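Local structure of succinate dehydrogenase subunit A (Mycolicibacterium smegmatis, 7D6V) at residues L257-I262 / I369-V374; W84-L89 / I394-D399; N60-D65 / T125-A130. The protein is the FAD-binding subunit of the succinate dehydrogenase Sdh1 and probably oxidises succinate to fumarate, passing the electrons on to the iron-sulfur subunit. All blocks are in the same frame, centred on the assembly; numbering follows the deposited sequence.

Contact 1: residues L257-I262 / I369-V374; sequences LSVKGI and IELAEV
V259 and L371 lay their branched side chains alongside each other, sliding past in opposite directions. From the CB of L371, a first torsion that sets CG anti to the backbone N (chi1 -165°) places CG 4.1 Å from V259 CG1 and equally near the carbonyl oxygen of S258. Of the two tips beyond, CD2 makes the contact: it reaches V259 CG1 at 3.6 Å and also passes 3.8 Å from S258 O. The other branch of V259 serves a second partner, with V259 CG2 resting 3.7 Å from the CB of A372. Two methyls spread from one beta carbon let the valine touch the consecutive residues L371 and A372, while the small alanine allows the loop backbone to approach, the CA atoms of S258 and A372 lying 5.9 Å apart. Segment 369-374 lies at the C-terminal part of helix 362-372, and E373, with positive phi (55°), leaves the helical conformation. The loop follows strand 246-253, and both segments fall between this strand and strand 383-395, its antiparallel neighbour, a place where relatives carry the mobile capping domain, so both probably belong to that part of the fold. S258 adds a small polar group at the seam. Its OG comes within 3.3 Å of L371 O and 3.5 Å of A372 CB, but its hydrogen bond is made with G30 O of the iron-sulfur subunit. That same neighbouring chain supplies R77, whose NE bonds to E370 O, and C74, which packs on L371.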
loop_
_atom_site.group_PDB
_atom_site.type_symbol
_atom_site.label_atom_id
_atom_site.label_comp_id
_atom_site.label_asym_id
_atom_site.label_seq_id
_atom_site.Cartn_x
_atom_site.Cartn_y
_atom_site.Cartn_z
ATOM N N LEU A 257 -4.715 -17.698 -10.118
ATOM C CA LEU A 257 -4.270 -17.586 -8.734
ATOM C C LEU A 257 -3.837 -16.170 -8.393
ATOM O O LEU A 257 -3.988 -15.745 -7.246
ATOM C CB LEU A 257 -3.141 -18.575 -8.453
ATOM C CG LEU A 257 -3.497 -20.050 -8.639
ATOM C CD1 LEU A 257 -2.331 -20.935 -8.242
ATOM C CD2 LEU A 257 -4.741 -20.403 -7.840
ATOM N N SER A 258 -3.327 -15.420 -9.371
ATOM C CA SER A 258 -2.943 -14.037 -9.112
ATOM C C SER A 258 -4.127 -13.197 -8.648
ATOM O O SER A 258 -3.947 -12.232 -7.898
ATOM C CB SER A 258 -2.313 -13.429 -10.363
ATOM O OG SER A 258 -3.095 -13.708 -11.508
ATOM N N VAL A 259 -5.337 -13.543 -9.082
ATOM C CA VAL A 259 -6.564 -12.881 -8.637
ATOM C C VAL A 259 -7.554 -13.983 -8.263
ATOM O O VAL A 259 -8.310 -14.482 -9.102
ATOM C CB VAL A 259 -7.138 -11.930 -9.696
ATOM C CG1 VAL A 259 -6.238 -10.726 -9.852
ATOM C CG2 VAL A 259 -7.236 -12.616 -11.056
ATOM N N LYS A 260 -7.574 -14.361 -6.986
ATOM C CA LYS A 260 -8.364 -15.502 -6.547
ATOM C C LYS A 260 -9.377 -15.160 -5.464
ATOM O O LYS A 260 -10.155 -16.033 -5.066
ATOM C CB LYS A 260 -7.444 -16.624 -6.048
ATOM C CG LYS A 260 -8.058 -18.009 -6.121
ATOM C CD LYS A 260 -7.595 -18.885 -4.979
ATOM C CE LYS A 260 -8.494 -20.095 -4.826
ATOM N NZ LYS A 260 -8.073 -20.953 -3.685
ATOM N N GLY A 261 -9.398 -13.927 -4.980
ATOM C CA GLY A 261 -10.408 -13.536 -4.022
ATOM C C GLY A 261 -10.879 -12.122 -4.261
ATOM O O GLY A 261 -11.597 -11.550 -3.438
ATOM N N ILE A 262 -10.472 -11.545 -5.391
ATOM C CA ILE A 262 -10.892 -10.193 -5.728
ATOM C C ILE A 262 -12.383 -10.191 -6.018
ATOM O O ILE A 262 -12.884 -10.998 -6.811
ATOM C CB ILE A 262 -10.078 -9.665 -6.918
ATOM C CG1 ILE A 262 -8.588 -9.929 -6.694
ATOM C CG2 ILE A 262 -10.343 -8.186 -7.132
ATOM C CD1 ILE A 262 -7.953 -9.026 -5.664
ATOM N N ILE A 369 -5.703 -6.746 -16.287
ATOM C CA ILE A 369 -4.779 -6.936 -17.400
ATOM C C ILE A 369 -3.336 -6.958 -16.904
ATOM O O ILE A 369 -2.511 -7.730 -17.408
ATOM C CB ILE A 369 -5.007 -5.871 -18.493
ATOM C CG1 ILE A 369 -4.272 -6.259 -19.774
ATOM C CG2 ILE A 369 -4.546 -4.499 -18.051
ATOM C CD1 ILE A 369 -4.812 -7.508 -20.426
ATOM N N GLU A 370 -3.001 -6.133 -15.905
ATOM C CA GLU A 370 -1.617 -6.106 -15.445
ATOM C C GLU A 370 -1.293 -7.225 -14.465
ATOM O O GLU A 370 -0.112 -7.517 -14.257
ATOM C CB GLU A 370 -1.278 -4.762 -14.791
ATOM C CG GLU A 370 -2.088 -4.409 -13.554
ATOM C CD GLU A 370 -1.510 -4.988 -12.278
ATOM O OE1 GLU A 370 -0.312 -5.339 -12.273
ATOM O OE2 GLU A 370 -2.252 -5.087 -11.279
ATOM N N LEU A 371 -2.295 -7.857 -13.859
ATOM C CA LEU A 371 -2.036 -8.852 -12.829
ATOM C C LEU A 371 -2.295 -10.282 -13.274
ATOM O O LEU A 371 -1.555 -11.183 -12.876
ATOM C CB LEU A 371 -2.879 -8.542 -11.588
ATOM C CG LEU A 371 -2.491 -9.241 -10.289
ATOM C CD1 LEU A 371 -1.018 -9.035 -10.011
ATOM C CD2 LEU A 371 -3.321 -8.702 -9.146
ATOM N N ALA A 372 -3.319 -10.527 -14.090
ATOM C CA ALA A 372 -3.651 -11.878 -14.516
ATOM C C ALA A 372 -3.567 -12.072 -16.022
ATOM O O ALA A 372 -3.882 -13.164 -16.507
ATOM C CB ALA A 372 -5.053 -12.256 -14.027
ATOM N N GLU A 373 -3.154 -11.047 -16.770
ATOM C CA GLU A 373 -3.122 -11.093 -18.232
ATOM C C GLU A 373 -4.492 -11.456 -18.801
ATOM O O GLU A 373 -4.603 -12.159 -19.807
ATOM C CB GLU A 373 -2.047 -12.057 -18.738
ATOM N N VAL A 374 -5.545 -10.973 -18.148
ATOM C CA VAL A 374 -6.920 -11.221 -18.559
ATOM C C VAL A 374 -7.474 -9.928 -19.134
ATOM O O VAL A 374 -7.545 -8.910 -18.434
ATOM C CB VAL A 374 -7.784 -11.719 -17.390
ATOM C CG1 VAL A 374 -9.242 -11.789 -17.806
ATOM C CG2 VAL A 374 -7.302 -13.074 -16.914
#

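Contact 2: residues W84-L89 / I394-D399; sequences WRMAEL and IEVDPD
R85 reaches from helix 84-102 to the carboxylate of D399, its NH1 donating to OD2 at 3.1 Å. The bond is bent, with an N-H...O angle of 143°; it uses the syn lone pair of OD2, although that oxygen is tilted out of the guanidinium plane and the two planar groups are turned 48° apart. On the helix side, R85 NH2 gives a second salt bridge to E88 OE1 at 2.9 Å. Here the acceptor lies in the guanidinium plane, while the donor approaches from above the carboxylate plane. E88 OE2 is satisfied in turn by a salt bridge to R606 NH1, so acids and bases alternate from D399 through R85 and E88 to R606. An arginine suits this place because its separate N-H groups serve two acids at once. Helix 84-102 thus meets the turn that leaves strand 383-395, within the FAD-binding part of the fold. The turn fits an Asx turn: D397 OD1 accepts a weak bond from D399 N at 3.2 Å and another from T400 N, and P398, which has no N-H to satisfy, fits the position between. P398 points its CB toward the helix, 3.6 Å from R85 CG and 3.7 Å from M86 CG, with both side chains crossing it at about a right angle. Farther along, M86 SD lies 3.6 Å from V396 CG2, its flexible chain reaching over to the valine, and F435 of helix 427-448 also packs on M86. From that same helix, R438 NE donates to D399 O, the backbone acceptor beside the salt bridge.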
loop_
_atom_site.group_PDB
_atom_site.type_symbol
_atom_site.label_atom_id
_atom_site.label_comp_id
_atom_site.label_asym_id
_atom_site.label_seq_id
_atom_site.Cartn_x
_atom_site.Cartn_y
_atom_site.Cartn_z
ATOM N N TRP A 84 -28.177 -3.748 19.773
ATOM C CA TRP A 84 -28.667 -2.389 19.580
ATOM C C TRP A 84 -27.827 -1.371 20.337
ATOM O O TRP A 84 -27.651 -0.244 19.862
ATOM C CB TRP A 84 -30.124 -2.303 20.013
ATOM C CG TRP A 84 -30.342 -2.748 21.414
ATOM C CD1 TRP A 84 -30.614 -4.012 21.837
ATOM C CD2 TRP A 84 -30.314 -1.928 22.587
ATOM N NE1 TRP A 84 -30.763 -4.032 23.201
ATOM C CE2 TRP A 84 -30.581 -2.764 23.685
ATOM C CE3 TRP A 84 -30.086 -0.568 22.814
ATOM C CZ2 TRP A 84 -30.626 -2.287 24.989
ATOM C CZ3 TRP A 84 -30.132 -0.098 24.108
ATOM C CH2 TRP A 84 -30.399 -0.953 25.179
ATOM N N ARG A 85 -27.312 -1.739 21.510
ATOM C CA ARG A 85 -26.443 -0.833 22.249
ATOM C C ARG A 85 -25.165 -0.548 21.474
ATOM O O ARG A 85 -24.732 0.607 21.381
ATOM C CB ARG A 85 -26.129 -1.421 23.622
ATOM C CG ARG A 85 -25.333 -0.507 24.531
ATOM C CD ARG A 85 -25.965 0.860 24.681
ATOM N NE ARG A 85 -25.253 1.649 25.678
ATOM C CZ ARG A 85 -25.238 2.976 25.719
ATOM N NH1 ARG A 85 -24.558 3.601 26.666
ATOM N NH2 ARG A 85 -25.899 3.678 24.813
ATOM N N MET A 86 -24.563 -1.582 20.886
ATOM C CA MET A 86 -23.349 -1.384 20.105
ATOM C C MET A 86 -23.621 -0.544 18.866
ATOM O O MET A 86 -22.823 0.332 18.518
ATOM C CB MET A 86 -22.747 -2.732 19.717
ATOM C CG MET A 86 -21.913 -3.366 20.809
ATOM S SD MET A 86 -21.353 -5.022 20.386
ATOM C CE MET A 86 -19.894 -4.642 19.425
ATOM N N ALA A 87 -24.746 -0.791 18.194
ATOM C CA ALA A 87 -25.085 -0.022 17.002
ATOM C C ALA A 87 -25.319 1.444 17.340
ATOM O O ALA A 87 -24.807 2.338 16.658
ATOM C CB ALA A 87 -26.315 -0.626 16.328
ATOM N N GLU A 88 -26.077 1.709 18.405
ATOM C CA GLU A 88 -26.328 3.087 18.817
ATOM C C GLU A 88 -25.038 3.787 19.210
ATOM O O GLU A 88 -24.808 4.949 18.844
ATOM C CB GLU A 88 -27.316 3.109 19.979
ATOM C CG GLU A 88 -27.376 4.432 20.712
ATOM C CD GLU A 88 -27.906 4.290 22.121
ATOM O OE1 GLU A 88 -27.831 3.176 22.675
ATOM O OE2 GLU A 88 -28.400 5.292 22.674
ATOM N N LEU A 89 -24.178 3.089 19.946
ATOM C CA LEU A 89 -22.953 3.694 20.441
ATOM C C LEU A 89 -21.995 3.991 19.293
ATOM O O LEU A 89 -21.373 5.059 19.252
ATOM C CB LEU A 89 -22.343 2.747 21.471
ATOM C CG LEU A 89 -21.270 3.150 22.462
ATOM C CD1 LEU A 89 -21.840 4.202 23.379
ATOM C CD2 LEU A 89 -20.899 1.919 23.255
ATOM N N ILE A 394 -16.288 -12.863 19.342
ATOM C CA ILE A 394 -16.334 -12.959 20.795
ATOM C C ILE A 394 -17.473 -12.100 21.324
ATOM O O ILE A 394 -17.598 -10.919 20.975
ATOM C CB ILE A 394 -14.987 -12.543 21.399
ATOM C CG1 ILE A 394 -13.864 -13.392 20.808
ATOM C CG2 ILE A 394 -15.007 -12.693 22.903
ATOM C CD1 ILE A 394 -12.599 -12.632 20.555
ATOM N N GLU A 395 -18.311 -12.692 22.168
ATOM C CA GLU A 395 -19.437 -11.980 22.762
ATOM C C GLU A 395 -18.913 -10.938 23.743
ATOM O O GLU A 395 -18.286 -11.281 24.749
ATOM C CB GLU A 395 -20.371 -12.968 23.450
ATOM C CG GLU A 395 -21.688 -12.373 23.882
ATOM C CD GLU A 395 -22.527 -13.349 24.671
ATOM O OE1 GLU A 395 -21.950 -14.130 25.453
ATOM O OE2 GLU A 395 -23.764 -13.341 24.507
ATOM N N VAL A 396 -19.172 -9.667 23.455
ATOM C CA VAL A 396 -18.614 -8.564 24.221
ATOM C C VAL A 396 -19.714 -7.925 25.055
ATOM O O VAL A 396 -20.908 -8.041 24.765
ATOM C CB VAL A 396 -17.960 -7.500 23.313
ATOM C CG1 VAL A 396 -16.837 -8.092 22.505
ATOM C CG2 VAL A 396 -18.991 -6.881 22.397
ATOM N N ASP A 397 -19.295 -7.251 26.113
ATOM C CA ASP A 397 -20.130 -6.223 26.712
ATOM C C ASP A 397 -20.160 -5.029 25.766
ATOM O O ASP A 397 -19.113 -4.639 25.249
ATOM C CB ASP A 397 -19.585 -5.817 28.076
ATOM C CG ASP A 397 -20.554 -4.959 28.857
ATOM O OD1 ASP A 397 -20.488 -3.720 28.730
ATOM O OD2 ASP A 397 -21.383 -5.522 29.599
ATOM N N PRO A 398 -21.331 -4.465 25.464
ATOM C CA PRO A 398 -21.355 -3.353 24.495
ATOM C C PRO A 398 -20.558 -2.133 24.939
ATOM O O PRO A 398 -19.811 -1.563 24.134
ATOM C CB PRO A 398 -22.853 -3.049 24.347
ATOM C CG PRO A 398 -23.539 -3.793 25.442
ATOM C CD PRO A 398 -22.678 -4.948 25.794
ATOM N N ASP A 399 -20.679 -1.724 26.202
ATOM C CA ASP A 399 -20.018 -0.501 26.652
ATOM C C ASP A 399 -18.520 -0.716 26.825
ATOM O O ASP A 399 -17.704 -0.022 26.208
ATOM C CB ASP A 399 -20.650 -0.016 27.954
ATOM C CG ASP A 399 -22.053 0.505 27.755
ATOM O OD1 ASP A 399 -22.990 -0.319 27.698
ATOM O OD2 ASP A 399 -22.222 1.737 27.655
#

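Contact 3: residues N60-D65 / T125-A130; sequences NVNTKD and TYPRLA
The carboxylate of D65 takes hold of R128 NH1 with both oxygens: OD1 is 2.7 Å from NH1 in a salt bridge, and OD2, 2.9 Å from it, accepts a weak hydrogen bond. The acid lies at the edge of the guanidinium, their planes 35° apart, and D65 places its CG anti to its own backbone N (chi1 -151°), 3.2 Å from R128 NH1. The other end of the guanidinium has a second acid, as R128 NH2 forms a salt bridge with D73 of helix 67-76. R128 also marks an irregularity in the backbone: with L129 it faces R119 in a classic beta bulge of the small antiparallel sheet formed by strands 54-55, 129-130 and 118-119. Next to the ion pair, the ring of Y126 lies against N62, K64 and D65. D65 OD1 comes to its edge, 3.5 Å from CD1, whereas N62 ND2 approaches obliquely, 3.2 Å from CD2. T125 CG2 covers the centre of one face. K64, an exposed residue, crosses the phenol end, with its CE 3.8 Å and its NZ 3.7 Å from Y126 OH. Apolar contact continues at P127, whose CG rests 3.9 Å from V61 CG1, and the stiff proline suits a segment that passes close to the loop before entering the strand. With acids at two of its nitrogens, the guanidinium is fixed in its orientation, and the two negative charges may be partly balanced by the arginine they share.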
loop_
_atom_site.group_PDB
_atom_site.type_symbol
_atom_site.label_atom_id
_atom_site.label_comp_id
_atom_site.label_asym_id
_atom_site.label_seq_id
_atom_site.Cartn_x
_atom_site.Cartn_y
_atom_site.Cartn_z
ATOM N N ASN A 60 -21.142 16.488 6.617
ATOM C CA ASN A 60 -20.364 17.422 5.810
ATOM C C ASN A 60 -21.009 17.658 4.451
ATOM O O ASN A 60 -21.007 18.787 3.947
ATOM C CB ASN A 60 -18.938 16.907 5.635
ATOM C CG ASN A 60 -18.166 16.893 6.927
ATOM O OD1 ASN A 60 -18.526 17.570 7.887
ATOM N ND2 ASN A 60 -17.093 16.118 6.964
ATOM N N VAL A 61 -21.557 16.610 3.841
ATOM C CA VAL A 61 -22.142 16.745 2.510
ATOM C C VAL A 61 -23.544 17.332 2.598
ATOM O O VAL A 61 -23.829 18.384 2.016
ATOM C CB VAL A 61 -22.137 15.391 1.778
ATOM C CG1 VAL A 61 -22.987 15.468 0.523
ATOM C CG2 VAL A 61 -20.715 14.988 1.435
ATOM N N ASN A 62 -24.438 16.669 3.326
ATOM C CA ASN A 62 -25.736 17.245 3.635
ATOM C C ASN A 62 -26.017 17.111 5.124
ATOM O O ASN A 62 -25.599 16.149 5.773
ATOM C CB ASN A 62 -26.873 16.610 2.815
ATOM C CG ASN A 62 -27.173 15.190 3.221
ATOM O OD1 ASN A 62 -26.305 14.472 3.709
ATOM N ND2 ASN A 62 -28.419 14.782 3.037
ATOM N N THR A 63 -26.738 18.094 5.653
ATOM C CA THR A 63 -26.910 18.266 7.088
ATOM C C THR A 63 -28.146 17.571 7.639
ATOM O O THR A 63 -28.407 17.678 8.842
ATOM C CB THR A 63 -26.971 19.756 7.424
ATOM O OG1 THR A 63 -28.194 20.309 6.924
ATOM C CG2 THR A 63 -25.801 20.482 6.795
ATOM N N LYS A 64 -28.911 16.871 6.804
ATOM C CA LYS A 64 -30.067 16.130 7.288
ATOM C C LYS A 64 -29.686 14.823 7.966
ATOM O O LYS A 64 -30.553 14.176 8.560
ATOM C CB LYS A 64 -31.032 15.841 6.137
ATOM C CG LYS A 64 -32.042 16.942 5.885
ATOM C CD LYS A 64 -33.095 16.496 4.890
ATOM C CE LYS A 64 -32.461 15.873 3.659
ATOM N NZ LYS A 64 -33.450 15.134 2.829
ATOM N N ASP A 65 -28.422 14.424 7.886
ATOM C CA ASP A 65 -27.969 13.212 8.546
ATOM C C ASP A 65 -27.923 13.403 10.058
ATOM O O ASP A 65 -27.793 14.516 10.573
ATOM C CB ASP A 65 -26.592 12.810 8.029
ATOM C CG ASP A 65 -26.363 11.322 8.089
ATOM O OD1 ASP A 65 -27.264 10.599 8.556
ATOM O OD2 ASP A 65 -25.281 10.872 7.671
ATOM N N THR A 125 -28.562 5.912 4.035
ATOM C CA THR A 125 -29.545 6.861 3.524
ATOM C C THR A 125 -28.886 8.124 2.980
ATOM O O THR A 125 -29.375 8.708 2.007
ATOM C CB THR A 125 -30.546 7.214 4.624
ATOM O OG1 THR A 125 -31.174 6.019 5.097
ATOM C CG2 THR A 125 -31.617 8.157 4.103
ATOM N N TYR A 126 -27.780 8.545 3.571
ATOM C CA TYR A 126 -27.109 9.789 3.235
ATOM C C TYR A 126 -25.633 9.517 3.002
ATOM O O TYR A 126 -25.103 8.502 3.465
ATOM C CB TYR A 126 -27.289 10.821 4.358
ATOM C CG TYR A 126 -28.721 11.248 4.570
ATOM C CD1 TYR A 126 -29.337 11.089 5.798
ATOM C CD2 TYR A 126 -29.459 11.800 3.537
ATOM C CE1 TYR A 126 -30.640 11.474 5.995
ATOM C CE2 TYR A 126 -30.766 12.186 3.725
ATOM C CZ TYR A 126 -31.351 12.023 4.957
ATOM O OH TYR A 126 -32.654 12.408 5.148
ATOM N N PRO A 127 -24.942 10.393 2.269
ATOM C CA PRO A 127 -23.495 10.211 2.076
ATOM C C PRO A 127 -22.756 10.310 3.400
ATOM O O PRO A 127 -22.848 11.314 4.110
ATOM C CB PRO A 127 -23.118 11.353 1.123
ATOM C CG PRO A 127 -24.399 11.812 0.531
ATOM C CD PRO A 127 -25.440 11.585 1.565
ATOM N N ARG A 128 -22.015 9.257 3.729
ATOM C CA ARG A 128 -21.404 9.124 5.044
ATOM C C ARG A 128 -19.947 8.705 5.024
ATOM O O ARG A 128 -19.262 8.905 6.032
ATOM C CB ARG A 128 -22.170 8.095 5.887
ATOM C CG ARG A 128 -23.350 8.644 6.630
ATOM C CD ARG A 128 -23.707 7.747 7.788
ATOM N NE ARG A 128 -24.716 6.759 7.429
ATOM C CZ ARG A 128 -26.018 7.002 7.372
ATOM N NH1 ARG A 128 -26.491 8.205 7.642
ATOM N NH2 ARG A 128 -26.852 6.036 7.040
ATOM N N LEU A 129 -19.449 8.133 3.935
ATOM C CA LEU A 129 -18.178 7.417 3.947
ATOM C C LEU A 129 -17.040 8.395 3.696
ATOM O O LEU A 129 -16.825 8.841 2.567
ATOM C CB LEU A 129 -18.193 6.292 2.920
ATOM C CG LEU A 129 -18.665 4.929 3.430
ATOM C CD1 LEU A 129 -20.143 4.953 3.768
ATOM C CD2 LEU A 129 -18.373 3.848 2.411
ATOM N N ALA A 130 -16.307 8.731 4.754
ATOM C CA ALA A 130 -15.085 9.507 4.607
ATOM C C ALA A 130 -14.034 8.671 3.891
ATOM O O ALA A 130 -13.770 7.531 4.276
ATOM C CB ALA A 130 -14.571 9.951 5.973
#

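How the contacts relate
From the N terminus, 60-65 comes first, followed by 84-89 at the start of helix 84-102. The chain then returns at 125-130 and closes contact 3, tying the loop after strand 54-55 to the entry of strand 129-130. Contact 2 is still open, so the two cross. The chain next runs through 257-262 to 369-374, where contact 1 closes, joining the loop after strand 246-253 to helix 362-372, nested inside contact 2 and in series with contact 3. Contact 2 closes last, at 394-399, joining helix 84-102 to the turn that follows strand 383-395. Contacts 1 and 2 lie on opposite sides of the chain's centre; contacts 2 and 3 come within about 10 Å at their nearest atoms.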